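Local structure of octaprenyl-diphosphate synthase (Roseobacter denitrificans, 4JXN) at residues 247-252 with 290-295; 176-181 with 213-218; 142-147 with 189-194; 84-89 with 127-132; 262-267 with 280-285. The protein probably makes octaprenyl diphosphate, the side-chain precursor of isoprenoid quinones, by adding five isopentenyl units to farnesyl diphosphate with the help of magnesium. All coordinates share one frame; numbering follows the deposited sequence.

Contact 1 of 5, residues 247-252 with 290-295; sequences TMPLIK and AALTDT
Thr295 lies against Met248 and Pro249, its OG1 in van der Waals contact with Met248 CG at 3.7 Å and with Pro249 N at 3.6 Å. With OG1 beside the backbone N (chi1 -61°), the same hydroxyl donates to Ala291 O at 2.6 Å, nearly along the C=O axis (175°); Thr295 N gives its bond to that oxygen too. No hydrogen bond crosses between 247-252 and 290-295, and what joins them is van der Waals packing. Thr295 CG2 adds a contact of 3.9 Å with Met248 SD, the two side chains running past each other in opposite senses. Pro249 CB meets Leu292 CD2 at 3.8 Å, and Ala291 CB sits 3.3 Å from Pro249 O, at the pair whose CA atoms are nearest across the contact. Lys252 contributes its aliphatic part, CD resting 3.9 Å from Asp294 CB. Its NZ stays 5.0 Å from Asp294 OD2 and instead makes a salt bridge with Glu170, on helix 170-196. The preceding helix, 278-288, ends in a Schellman motif with Ala290 as C-prime residue; the chain then enters helix 291-309, whose first turn, 291-295, runs at 122° to 248-252 within the all-helical fold of the FPP/GGPP synthase family.

Contact 2 of 5, residues 176-181 with 213-218; sequences VVRGKT and LGIAFQ
Thr181 and Gln218 make the one hydrogen bond between 176-181 and 213-218. The threonine OG1 donates to Gln218 OE1 at 2.7 Å, arriving in the plane of the amide carbonyl on a lone pair, with a C=O...donor angle of 128°. The glutamine CG is anti to its backbone N (chi1 180°) and the chain bends at chi2, which brings the amide round to the hydroxyl. Its NE2 is held by Asp222, so both ends of the buried amide have partners and its rotation is fixed. Lys180 NZ stands 3.6 Å from Gln218 OE1, near enough that its charge may polarise the carbonyl. Apolar contacts fill the space alongside: Val177 CG1 lies 3.8 Å from Ile215 CA, and Val177 CG2 packs 4.0 Å from Gln218 CG. Thr181 CG2, the other branch of the threonine, rests 3.5 Å from Gly214 O. Beside these, Ile215 CD1 sits over one face of the Arg178 guanidinium, 3.5 Å from Arg178 NH1, while Arg178 NE forms a salt bridge with Asp211. The two segments cross almost at right angles (97°), with helix 139-162 beside Val176 and Lys180, helix 291-309 against Ile215, and helices 57-68 and 317-330 packed on Phe217.

Contact 3 of 5, residues 142-147 with 189-194; sequences LDILAN and TEVGGV
Ile144 reaches across from 142-147 and touches three residues of 189-194: Glu190, Val191 and Val194. Its CG2 branch meets Val191 CG1 at 3.6 Å, and its CD1 tip meets Val194 CG2 at 3.7 Å; against both valines the isoleucine runs past in the opposite direction. Glu190 adds a third partner, its OE1 only 3.2 Å from Ile144 CG2, a polar oxygen pressed on a methyl group without any hydrogen bond between the segments. Leu145 adds a fourth touch, CG to Val191 CG1 at 4.0 Å, at about a right angle. An alanine at Ile144 would probably open a gap against Val191 and Val194 and leave the Glu190 carboxylate without the methyl it rests on.

One shell out, torsions and neighbours set these groups in place. Glu190 CG is anti to its backbone N (chi1 -160°) and the chain is extended, which carries the carboxylate across Ile144 at a slant, while helix 200-224 supports it through Val203 and Phe207. Val191 also touches Val141 of helix 139-162 and Thr62 of helix 57-68. The segments are nearly antiparallel at 173°, their axes 9.9 Å apart. Helix 116-134 adjoins Leu142 and Leu145 through Met133, and the second subunit packs on another side of helix 139-162, where its Phe130 touches Leu142 and Ala146 and its Gln131 NE2 is hydrogen-bonded to Asn147 OD1.

Contact 4 of 5, residues 84-89 with 127-132; sequences EFIHTA and SRSFQL
Phe85 presents its ring to Leu132 edge-on: the leucine CD1 lies in the ring plane, 3.6 Å from Phe85 CE2, and the two side chains cross at about a right angle. One face of the same ring is turned to Arg128 CB, at a looser 4.5 Å from Phe85 CE2, before the arginine chain leads away from 84-89. With Phe85 CG beside its backbone N (chi1 -86°), the ring stands next to Leu132 while its stem meets Ser129, CB to CB, at 3.7 Å. This is where the backbones come nearest, Phe85 CA to Ser129 CA being 5.7 Å. Helices 75-94 and 116-134 thus pack as an almost antiparallel pair (165° between the segments) in the all-helical fold of the FPP/GGPP synthase family, with a small serine at the close approach. Ser129 OG takes the crowded position between backbone N and carbonyl carbon (chi1 74°), which lets it hydrogen-bond to Phe126 O in its own helix; toward the other segment it offers Ile86 CG1 only a van der Waals contact of 3.7 Å. Helix 9-34 packs on Phe85 and Leu132 through Arg33. On its other flank 127-132 meets the second subunit, where Phe130 stacks edge-to-face with Phe130 of that chain.

Contact 5 of 5, residues 262-267 with 280-285; sequences RAFWVR and QHAIAL
Phe264 points from 262-267 at His281, and its CG is anti to the backbone N (chi1 178°), which sends the ring straight out to helix 278-288. From CB outward, CG already lies 3.8 Å from His281 CD2. On one flank CD1 and CE1 lie under the His281 edge, CE1 coming to 3.5 Å from His281 CD2; on the other, CD2 touches Leu285 CD1 at 3.8 Å and CE2 comes to Ala282 CB at 4.2 Å. CZ lies under the same His281 CD2 and reaches Ala282 N at 4.0 Å. The result is a T-shaped stack, the edge of the His281 ring toward the face of the Phe264 ring, with centroids 4.6 Å apart and planes at 83°. An alanine at Phe264 would probably leave the His281 edge without a ring face to rest on and open a gap beside Leu285. Next along the helix, Trp265 meets Leu285 tip to tip, CZ2 to CD1 at 3.7 Å, and its CH2 reaches Ala282 CB. No hydrogen bond spans the segments, whose axes stay 11.7 Å apart at 129°, a separation spanned by the aromatic rings. Behind them, Trp265 packs on Ala253 and Val254 of helix 248-254, and a salt bridge from Arg267 to Asp278 ties helix 259-270 to the start of helix 278-288.

Overall arrangement
All five contacts are buried, and they differ in how far they lie from the centre of the chain. Contact 2 is innermost, about 5 Å from it, and alone has a hydrogen bond between its segments. Contacts 3 and 4, each about 15 Å out, are nearly antiparallel pairs beside the second subunit; contact 3 shares helix 170-196 with contact 2. Contacts 1 and 5 lie on the opposite side of the centre from contacts 3 and 4. Nested within the loop that contact 1 closes, contact 5 is outermost at about 28 Å and relies on aromatic rings across widely spaced helices, whereas contact 1 packs aliphatic groups and a threonine between closer axes. Leu250 packing on Trp265 joins these two.

Contact 1 of 5, residues 247-252 with 290-295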
# COMPACT_ATOMS: atom_id res chain seq x y z
N THR A 247 6.07 -15.06 20.74
CA THR A 247 5.01 -16.05 20.58
C THR A 247 4.26 -16.24 21.92
O THR A 247 4.77 -15.88 22.99
CB THR A 247 5.66 -17.37 20.13
OG1 THR A 247 6.74 -17.09 19.24
CG2 THR A 247 4.71 -18.24 19.43
N MET A 248 3.06 -16.81 21.88
CA MET A 248 2.29 -17.01 23.11
C MET A 248 2.98 -17.95 24.11
O MET A 248 2.99 -17.66 25.31
CB MET A 248 0.88 -17.54 22.80
CG MET A 248 -0.00 -17.66 24.04
SD MET A 248 -1.73 -18.04 23.67
CE MET A 248 -2.33 -16.41 23.22
N PRO A 249 3.50 -19.09 23.64
CA PRO A 249 4.26 -19.96 24.56
C PRO A 249 5.38 -19.23 25.31
O PRO A 249 5.61 -19.51 26.50
CB PRO A 249 4.86 -21.01 23.63
CG PRO A 249 3.99 -21.01 22.42
CD PRO A 249 3.60 -19.58 22.25
N LEU A 250 6.04 -18.30 24.64
CA LEU A 250 7.10 -17.50 25.27
C LEU A 250 6.55 -16.51 26.27
O LEU A 250 7.14 -16.29 27.32
CB LEU A 250 7.95 -16.78 24.22
CG LEU A 250 8.70 -17.73 23.27
CD1 LEU A 250 9.23 -16.98 22.06
CD2 LEU A 250 9.83 -18.46 23.99
N ILE A 251 5.40 -15.93 25.96
CA ILE A 251 4.78 -14.97 26.87
C ILE A 251 4.37 -15.65 28.17
O ILE A 251 4.55 -15.10 29.27
CB ILE A 251 3.53 -14.32 26.24
CG1 ILE A 251 3.94 -13.39 25.09
CG2 ILE A 251 2.74 -13.52 27.28
CD1 ILE A 251 2.80 -13.04 24.16
N LYS A 252 3.76 -16.81 28.01
CA LYS A 252 3.30 -17.57 29.14
C LYS A 252 4.48 -18.08 29.99
O LYS A 252 4.36 -18.20 31.21
CB LYS A 252 2.45 -18.74 28.65
CG LYS A 252 1.05 -18.35 28.20
CD LYS A 252 0.16 -19.58 28.11
CE LYS A 252 -1.24 -19.27 27.60
NZ LYS A 252 -2.10 -18.69 28.67
N ALA A 290 4.28 -25.31 31.72
CA ALA A 290 3.08 -25.73 30.97
C ALA A 290 2.69 -24.76 29.85
O ALA A 290 1.51 -24.55 29.57
CB ALA A 290 1.91 -25.95 31.92
N ALA A 291 3.68 -24.16 29.20
CA ALA A 291 3.41 -23.06 28.28
C ALA A 291 2.82 -23.56 26.97
O ALA A 291 2.14 -22.81 26.29
CB ALA A 291 4.67 -22.27 28.01
N LEU A 292 3.10 -24.81 26.63
CA LEU A 292 2.64 -25.33 25.37
C LEU A 292 1.25 -25.91 25.53
O LEU A 292 0.38 -25.60 24.75
CB LEU A 292 3.63 -26.34 24.78
CG LEU A 292 4.96 -25.72 24.32
CD1 LEU A 292 5.98 -26.81 23.99
CD2 LEU A 292 4.77 -24.81 23.12
N THR A 293 1.04 -26.71 26.56
CA THR A 293 -0.28 -27.29 26.85
C THR A 293 -1.32 -26.19 26.97
O THR A 293 -2.44 -26.27 26.47
CB THR A 293 -0.29 -28.03 28.20
OG1 THR A 293 1.05 -28.16 28.68
CG2 THR A 293 -0.94 -29.39 28.07
N ASP A 294 -0.93 -25.15 27.69
CA ASP A 294 -1.77 -24.03 27.93
C ASP A 294 -2.07 -23.23 26.66
O ASP A 294 -3.17 -22.71 26.49
CB ASP A 294 -1.14 -23.11 28.97
CG ASP A 294 -1.24 -23.63 30.40
OD1 ASP A 294 -1.60 -24.81 30.64
OD2 ASP A 294 -0.93 -22.81 31.30
N THR A 295 -1.09 -23.12 25.77
CA THR A 295 -1.30 -22.43 24.49
C THR A 295 -2.19 -23.26 23.57
O THR A 295 -3.04 -22.72 22.85
CB THR A 295 0.02 -22.12 23.79
OG1 THR A 295 0.80 -21.25 24.62
CG2 THR A 295 -0.23 -21.43 22.45

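Contact 2 of 5, residues 176-181 with 213-218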
# COMPACT_ATOMS: atom_id res chain seq x y z
N VAL A 176 -1.72 -8.05 18.34
CA VAL A 176 -0.76 -8.30 17.27
C VAL A 176 -1.30 -9.37 16.31
O VAL A 176 -1.18 -9.25 15.09
CB VAL A 176 0.61 -8.76 17.82
CG1 VAL A 176 1.57 -9.13 16.69
CG2 VAL A 176 1.23 -7.69 18.71
N VAL A 177 -1.90 -10.40 16.89
CA VAL A 177 -2.45 -11.52 16.13
C VAL A 177 -3.60 -11.08 15.24
O VAL A 177 -3.66 -11.47 14.06
CB VAL A 177 -2.92 -12.63 17.11
CG1 VAL A 177 -3.82 -13.63 16.41
CG2 VAL A 177 -1.70 -13.32 17.72
N ARG A 178 -4.51 -10.29 15.79
CA ARG A 178 -5.61 -9.73 15.01
C ARG A 178 -5.08 -8.97 13.80
O ARG A 178 -5.45 -9.27 12.66
CB ARG A 178 -6.47 -8.81 15.87
CG ARG A 178 -7.20 -9.54 17.00
CD ARG A 178 -8.58 -8.98 17.19
NE ARG A 178 -9.47 -9.91 17.89
CZ ARG A 178 -9.44 -10.15 19.20
NH1 ARG A 178 -10.31 -11.01 19.71
NH2 ARG A 178 -8.55 -9.56 19.99
N GLY A 179 -4.19 -8.03 14.05
CA GLY A 179 -3.60 -7.25 12.97
C GLY A 179 -2.94 -8.14 11.93
O GLY A 179 -3.38 -8.22 10.78
N LYS A 180 -1.89 -8.83 12.35
CA LYS A 180 -1.10 -9.61 11.42
C LYS A 180 -1.90 -10.74 10.75
O LYS A 180 -1.64 -11.07 9.59
CB LYS A 180 0.15 -10.18 12.12
CG LYS A 180 -0.09 -11.43 12.95
CD LYS A 180 1.05 -11.74 13.91
CE LYS A 180 2.39 -11.96 13.22
NZ LYS A 180 2.32 -12.92 12.07
N THR A 181 -2.87 -11.31 11.47
CA THR A 181 -3.58 -12.50 10.97
C THR A 181 -5.10 -12.40 10.91
O THR A 181 -5.69 -12.57 9.84
CB THR A 181 -3.21 -13.76 11.78
OG1 THR A 181 -1.79 -13.89 11.86
CG2 THR A 181 -3.77 -15.02 11.12
N LEU A 213 -11.28 -17.88 14.14
CA LEU A 213 -10.55 -18.82 13.30
C LEU A 213 -9.14 -18.33 12.99
O LEU A 213 -8.22 -19.14 12.88
CB LEU A 213 -11.28 -19.08 11.98
CG LEU A 213 -10.72 -20.17 11.05
CD1 LEU A 213 -10.97 -21.56 11.63
CD2 LEU A 213 -11.29 -20.07 9.64
N GLY A 214 -8.98 -17.02 12.81
CA GLY A 214 -7.68 -16.44 12.49
C GLY A 214 -6.75 -16.50 13.69
O GLY A 214 -5.55 -16.78 13.55
N ILE A 215 -7.31 -16.22 14.86
CA ILE A 215 -6.57 -16.30 16.11
C ILE A 215 -6.11 -17.73 16.35
O ILE A 215 -4.93 -17.96 16.65
CB ILE A 215 -7.39 -15.77 17.32
CG1 ILE A 215 -7.71 -14.28 17.15
CG2 ILE A 215 -6.61 -15.93 18.62
CD1 ILE A 215 -8.79 -13.75 18.07
N ALA A 216 -7.01 -18.70 16.17
CA ALA A 216 -6.65 -20.12 16.33
C ALA A 216 -5.57 -20.47 15.34
O ALA A 216 -4.55 -21.04 15.72
CB ALA A 216 -7.85 -21.03 16.14
N PHE A 217 -5.79 -20.12 14.07
CA PHE A 217 -4.83 -20.38 13.00
C PHE A 217 -3.38 -19.98 13.37
O PHE A 217 -2.44 -20.74 13.12
CB PHE A 217 -5.26 -19.63 11.74
CG PHE A 217 -4.45 -19.93 10.53
CD1 PHE A 217 -4.80 -20.98 9.68
CD2 PHE A 217 -3.33 -19.15 10.21
CE1 PHE A 217 -4.05 -21.24 8.54
CE2 PHE A 217 -2.58 -19.42 9.07
CZ PHE A 217 -2.94 -20.47 8.24
N GLN A 218 -3.24 -18.78 13.94
CA GLN A 218 -1.94 -18.19 14.27
C GLN A 218 -1.36 -18.80 15.53
O GLN A 218 -0.14 -18.95 15.63
CB GLN A 218 -2.08 -16.68 14.50
CG GLN A 218 -0.80 -15.96 14.86
CD GLN A 218 0.26 -16.12 13.80
OE1 GLN A 218 0.08 -15.69 12.67
NE2 GLN A 218 1.37 -16.77 14.15

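Contact 3 of 5, residues 142-147 with 189-194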
# COMPACT_ATOMS: atom_id res chain seq x y z
N LEU A 142 -15.98 -1.82 1.22
CA LEU A 142 -14.80 -0.96 1.10
C LEU A 142 -14.43 -0.45 2.46
O LEU A 142 -13.25 -0.46 2.84
CB LEU A 142 -15.09 0.22 0.16
CG LEU A 142 -14.99 -0.15 -1.33
CD1 LEU A 142 -15.83 0.76 -2.22
CD2 LEU A 142 -13.52 -0.13 -1.75
N ASP A 143 -15.44 -0.02 3.21
CA ASP A 143 -15.21 0.36 4.59
C ASP A 143 -14.58 -0.80 5.34
O ASP A 143 -13.58 -0.61 6.03
CB ASP A 143 -16.49 0.78 5.29
CG ASP A 143 -16.24 1.66 6.51
OD1 ASP A 143 -15.53 2.69 6.38
OD2 ASP A 143 -16.76 1.34 7.60
N ILE A 144 -15.16 -1.98 5.19
CA ILE A 144 -14.71 -3.16 5.93
C ILE A 144 -13.25 -3.46 5.61
O ILE A 144 -12.44 -3.59 6.51
CB ILE A 144 -15.64 -4.36 5.65
CG1 ILE A 144 -17.00 -4.11 6.33
CG2 ILE A 144 -15.02 -5.66 6.14
CD1 ILE A 144 -18.10 -5.05 5.90
N LEU A 145 -12.92 -3.50 4.33
CA LEU A 145 -11.54 -3.76 3.90
C LEU A 145 -10.59 -2.58 4.12
O LEU A 145 -9.37 -2.78 4.25
CB LEU A 145 -11.52 -4.19 2.42
CG LEU A 145 -11.99 -5.64 2.19
CD1 LEU A 145 -12.28 -5.87 0.72
CD2 LEU A 145 -10.99 -6.66 2.72
N ALA A 146 -11.13 -1.36 4.15
CA ALA A 146 -10.30 -0.18 4.47
C ALA A 146 -9.90 -0.21 5.93
O ALA A 146 -8.74 -0.01 6.26
CB ALA A 146 -11.01 1.12 4.13
N ASN A 147 -10.87 -0.48 6.80
CA ASN A 147 -10.56 -0.60 8.23
C ASN A 147 -9.68 -1.78 8.56
O ASN A 147 -8.84 -1.70 9.45
CB ASN A 147 -11.84 -0.68 9.04
CG ASN A 147 -12.70 0.56 8.86
OD1 ASN A 147 -12.20 1.63 8.48
ND2 ASN A 147 -13.99 0.43 9.13
N THR A 189 -14.56 -13.04 5.52
CA THR A 189 -15.82 -13.70 5.79
C THR A 189 -16.92 -12.68 5.83
O THR A 189 -17.99 -12.89 5.27
CB THR A 189 -15.79 -14.44 7.15
OG1 THR A 189 -15.32 -13.55 8.17
CG2 THR A 189 -14.87 -15.61 7.08
N GLU A 190 -16.64 -11.56 6.50
CA GLU A 190 -17.60 -10.49 6.63
C GLU A 190 -17.99 -9.88 5.28
O GLU A 190 -19.18 -9.71 5.02
CB GLU A 190 -17.09 -9.40 7.58
CG GLU A 190 -18.18 -8.50 8.14
CD GLU A 190 -17.65 -7.29 8.89
OE1 GLU A 190 -16.46 -6.92 8.71
OE2 GLU A 190 -18.43 -6.69 9.65
N VAL A 191 -17.03 -9.56 4.42
CA VAL A 191 -17.39 -9.02 3.09
C VAL A 191 -18.18 -10.01 2.24
O VAL A 191 -19.02 -9.60 1.43
CB VAL A 191 -16.20 -8.50 2.27
CG1 VAL A 191 -15.55 -7.31 2.97
CG2 VAL A 191 -15.20 -9.61 1.94
N GLY A 192 -17.93 -11.30 2.41
CA GLY A 192 -18.70 -12.32 1.71
C GLY A 192 -20.17 -12.28 2.09
O GLY A 192 -21.05 -12.53 1.27
N GLY A 193 -20.45 -11.96 3.35
CA GLY A 193 -21.84 -11.89 3.80
C GLY A 193 -22.48 -10.59 3.36
O GLY A 193 -23.66 -10.55 3.02
N VAL A 194 -21.69 -9.52 3.38
CA VAL A 194 -22.20 -8.19 3.06
C VAL A 194 -22.57 -8.09 1.59
O VAL A 194 -23.63 -7.57 1.25
CB VAL A 194 -21.18 -7.10 3.42
CG1 VAL A 194 -21.51 -5.77 2.72
CG2 VAL A 194 -21.13 -6.92 4.93

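Contact 4 of 5, residues 84-89 with 127-132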
# COMPACT_ATOMS: atom_id res chain seq x y z
N GLU A 84 -6.67 -12.16 -1.53
CA GLU A 84 -5.35 -12.76 -1.78
C GLU A 84 -4.33 -11.69 -2.15
O GLU A 84 -3.20 -11.71 -1.64
CB GLU A 84 -5.38 -13.89 -2.83
CG GLU A 84 -5.26 -15.28 -2.20
CD GLU A 84 -4.10 -15.43 -1.20
OE1 GLU A 84 -4.30 -15.97 -0.08
OE2 GLU A 84 -2.98 -15.00 -1.54
N PHE A 85 -4.71 -10.75 -3.02
CA PHE A 85 -3.81 -9.64 -3.36
C PHE A 85 -3.28 -9.00 -2.09
O PHE A 85 -2.06 -8.86 -1.92
CB PHE A 85 -4.50 -8.60 -4.25
CG PHE A 85 -4.43 -8.92 -5.73
CD1 PHE A 85 -3.21 -9.29 -6.31
CD2 PHE A 85 -5.56 -8.85 -6.53
CE1 PHE A 85 -3.13 -9.57 -7.67
CE2 PHE A 85 -5.48 -9.14 -7.89
CZ PHE A 85 -4.26 -9.49 -8.46
N ILE A 86 -4.18 -8.69 -1.18
CA ILE A 86 -3.78 -8.09 0.09
C ILE A 86 -2.86 -8.99 0.93
O ILE A 86 -1.93 -8.50 1.58
CB ILE A 86 -5.01 -7.68 0.92
CG1 ILE A 86 -5.69 -6.48 0.25
CG2 ILE A 86 -4.62 -7.35 2.35
CD1 ILE A 86 -7.06 -6.15 0.81
N HIS A 87 -3.15 -10.28 0.97
CA HIS A 87 -2.32 -11.18 1.77
C HIS A 87 -0.90 -11.23 1.19
O HIS A 87 0.07 -11.08 1.92
CB HIS A 87 -2.91 -12.59 1.86
CG HIS A 87 -2.07 -13.51 2.68
ND1 HIS A 87 -1.80 -14.81 2.30
CD2 HIS A 87 -1.39 -13.31 3.84
CE1 HIS A 87 -1.01 -15.37 3.20
NE2 HIS A 87 -0.75 -14.48 4.14
N THR A 88 -0.81 -11.41 -0.13
CA THR A 88 0.46 -11.48 -0.83
C THR A 88 1.30 -10.21 -0.65
O THR A 88 2.47 -10.28 -0.25
CB THR A 88 0.27 -11.73 -2.34
OG1 THR A 88 -0.64 -12.82 -2.54
CG2 THR A 88 1.60 -12.05 -3.01
N ALA A 89 0.69 -9.06 -0.92
CA ALA A 89 1.39 -7.77 -0.81
C ALA A 89 1.99 -7.60 0.58
O ALA A 89 3.11 -7.10 0.74
CB ALA A 89 0.45 -6.61 -1.13
N SER A 127 -2.75 -1.69 -4.96
CA SER A 127 -3.48 -0.85 -5.91
C SER A 127 -4.48 -1.70 -6.70
O SER A 127 -5.64 -1.31 -6.86
CB SER A 127 -2.52 -0.12 -6.86
OG SER A 127 -1.79 -1.02 -7.67
N ARG A 128 -4.04 -2.86 -7.16
CA ARG A 128 -4.93 -3.77 -7.89
C ARG A 128 -6.07 -4.31 -7.02
O ARG A 128 -7.20 -4.42 -7.48
CB ARG A 128 -4.13 -4.93 -8.49
CG ARG A 128 -3.24 -4.51 -9.65
CD ARG A 128 -4.03 -4.38 -10.94
NE ARG A 128 -3.36 -3.50 -11.89
CZ ARG A 128 -3.69 -3.40 -13.18
NH1 ARG A 128 -4.69 -4.11 -13.69
NH2 ARG A 128 -3.00 -2.57 -13.96
N SER A 129 -5.77 -4.61 -5.75
CA SER A 129 -6.81 -5.05 -4.82
C SER A 129 -7.92 -3.99 -4.66
O SER A 129 -9.09 -4.31 -4.54
CB SER A 129 -6.19 -5.40 -3.46
OG SER A 129 -5.81 -4.25 -2.73
N PHE A 130 -7.51 -2.73 -4.71
CA PHE A 130 -8.37 -1.59 -4.46
C PHE A 130 -9.32 -1.36 -5.64
O PHE A 130 -10.53 -1.12 -5.47
CB PHE A 130 -7.46 -0.38 -4.17
CG PHE A 130 -8.17 0.92 -3.92
CD1 PHE A 130 -9.45 0.95 -3.38
CD2 PHE A 130 -7.52 2.11 -4.19
CE1 PHE A 130 -10.08 2.16 -3.15
CE2 PHE A 130 -8.14 3.33 -3.96
CZ PHE A 130 -9.42 3.35 -3.44
N GLN A 131 -8.75 -1.46 -6.84
CA GLN A 131 -9.52 -1.46 -8.08
C GLN A 131 -10.63 -2.50 -8.10
O GLN A 131 -11.75 -2.19 -8.52
CB GLN A 131 -8.58 -1.73 -9.26
CG GLN A 131 -7.69 -0.56 -9.63
CD GLN A 131 -6.82 -0.86 -10.83
OE1 GLN A 131 -6.04 -1.82 -10.85
NE2 GLN A 131 -6.94 -0.02 -11.86
N LEU A 132 -10.31 -3.72 -7.68
CA LEU A 132 -11.29 -4.83 -7.60
C LEU A 132 -12.47 -4.56 -6.64
O LEU A 132 -13.62 -4.78 -7.00
CB LEU A 132 -10.61 -6.16 -7.22
CG LEU A 132 -9.84 -6.83 -8.36
CD1 LEU A 132 -8.80 -7.82 -7.85
CD2 LEU A 132 -10.81 -7.52 -9.31

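Contact 5 of 5, residues 262-267 with 280-285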
# COMPACT_ATOMS: atom_id res chain seq x y z
N ARG A 262 14.27 -14.93 34.23
CA ARG A 262 14.18 -13.62 33.62
C ARG A 262 15.51 -13.25 32.96
O ARG A 262 15.54 -12.82 31.80
CB ARG A 262 13.75 -12.57 34.66
CG ARG A 262 13.26 -11.25 34.08
CD ARG A 262 12.01 -10.73 34.79
NE ARG A 262 10.77 -11.26 34.19
CZ ARG A 262 9.58 -11.30 34.78
NH1 ARG A 262 8.53 -11.80 34.11
NH2 ARG A 262 9.40 -10.85 36.02
N ALA A 263 16.61 -13.45 33.68
CA ALA A 263 17.94 -13.13 33.15
C ALA A 263 18.20 -13.84 31.84
O ALA A 263 18.73 -13.25 30.89
CB ALA A 263 19.02 -13.47 34.16
N PHE A 264 17.81 -15.12 31.79
CA PHE A 264 17.87 -15.87 30.54
C PHE A 264 16.97 -15.25 29.46
O PHE A 264 17.37 -15.17 28.30
CB PHE A 264 17.46 -17.33 30.78
CG PHE A 264 17.45 -18.16 29.52
CD1 PHE A 264 18.64 -18.67 29.02
CD2 PHE A 264 16.27 -18.41 28.84
CE1 PHE A 264 18.65 -19.42 27.86
CE2 PHE A 264 16.27 -19.16 27.68
CZ PHE A 264 17.46 -19.67 27.19
N TRP A 265 15.76 -14.82 29.81
CA TRP A 265 14.85 -14.21 28.82
C TRP A 265 15.34 -12.83 28.39
O TRP A 265 15.39 -12.53 27.20
CB TRP A 265 13.42 -14.10 29.36
CG TRP A 265 12.78 -15.43 29.56
CD1 TRP A 265 12.27 -15.92 30.72
CD2 TRP A 265 12.60 -16.46 28.58
NE1 TRP A 265 11.80 -17.19 30.54
CE2 TRP A 265 11.96 -17.54 29.23
CE3 TRP A 265 12.92 -16.57 27.23
CZ2 TRP A 265 11.65 -18.73 28.56
CZ3 TRP A 265 12.60 -17.74 26.57
CH2 TRP A 265 11.96 -18.81 27.24
N VAL A 266 15.72 -12.01 29.37
CA VAL A 266 16.31 -10.69 29.13
C VAL A 266 17.48 -10.74 28.15
O VAL A 266 17.68 -9.83 27.35
CB VAL A 266 16.81 -10.07 30.46
CG1 VAL A 266 17.62 -8.80 30.21
CG2 VAL A 266 15.65 -9.80 31.42
N ARG A 267 18.24 -11.83 28.20
CA ARG A 267 19.48 -11.99 27.44
C ARG A 267 19.29 -12.47 26.00
O ARG A 267 19.95 -11.96 25.09
CB ARG A 267 20.40 -12.97 28.19
CG ARG A 267 21.70 -13.33 27.48
CD ARG A 267 22.68 -14.05 28.41
NE ARG A 267 22.27 -15.41 28.76
CZ ARG A 267 22.32 -16.46 27.94
NH1 ARG A 267 21.91 -17.66 28.37
NH2 ARG A 267 22.74 -16.35 26.68
N GLN A 280 17.45 -25.52 23.78
CA GLN A 280 17.06 -26.65 24.60
C GLN A 280 16.58 -26.16 25.95
O GLN A 280 15.64 -26.72 26.51
CB GLN A 280 18.23 -27.61 24.80
CG GLN A 280 18.69 -28.32 23.54
CD GLN A 280 17.73 -29.39 23.08
OE1 GLN A 280 17.18 -29.32 21.98
NE2 GLN A 280 17.51 -30.39 23.93
N HIS A 281 17.23 -25.11 26.45
CA HIS A 281 16.88 -24.53 27.73
C HIS A 281 15.53 -23.80 27.68
O HIS A 281 14.70 -23.99 28.57
CB HIS A 281 17.98 -23.59 28.23
CG HIS A 281 17.76 -23.13 29.64
ND1 HIS A 281 17.67 -24.00 30.70
CD2 HIS A 281 17.59 -21.89 30.15
CE1 HIS A 281 17.46 -23.32 31.81
NE2 HIS A 281 17.39 -22.04 31.51
N ALA A 282 15.32 -22.99 26.63
CA ALA A 282 14.01 -22.34 26.36
C ALA A 282 12.87 -23.34 26.35
O ALA A 282 11.85 -23.13 27.01
CB ALA A 282 14.05 -21.59 25.04
N ILE A 283 13.05 -24.43 25.61
CA ILE A 283 12.02 -25.47 25.50
C ILE A 283 11.75 -26.12 26.86
O ILE A 283 10.60 -26.40 27.21
CB ILE A 283 12.41 -26.54 24.44
CG1 ILE A 283 12.32 -25.93 23.03
CG2 ILE A 283 11.50 -27.76 24.51
CD1 ILE A 283 12.89 -26.79 21.93
N ALA A 284 12.80 -26.39 27.62
CA ALA A 284 12.66 -26.90 28.99
C ALA A 284 11.80 -25.97 29.86
O ALA A 284 10.96 -26.43 30.62
CB ALA A 284 14.03 -27.09 29.62
N LEU A 285 12.05 -24.66 29.76
CA LEU A 285 11.30 -23.65 30.51
C LEU A 285 9.83 -23.60 30.07
O LEU A 285 8.95 -23.40 30.90
CB LEU A 285 11.95 -22.26 30.39
CG LEU A 285 13.37 -22.14 30.97
CD1 LEU A 285 13.92 -20.74 30.76
CD2 LEU A 285 13.41 -22.52 32.44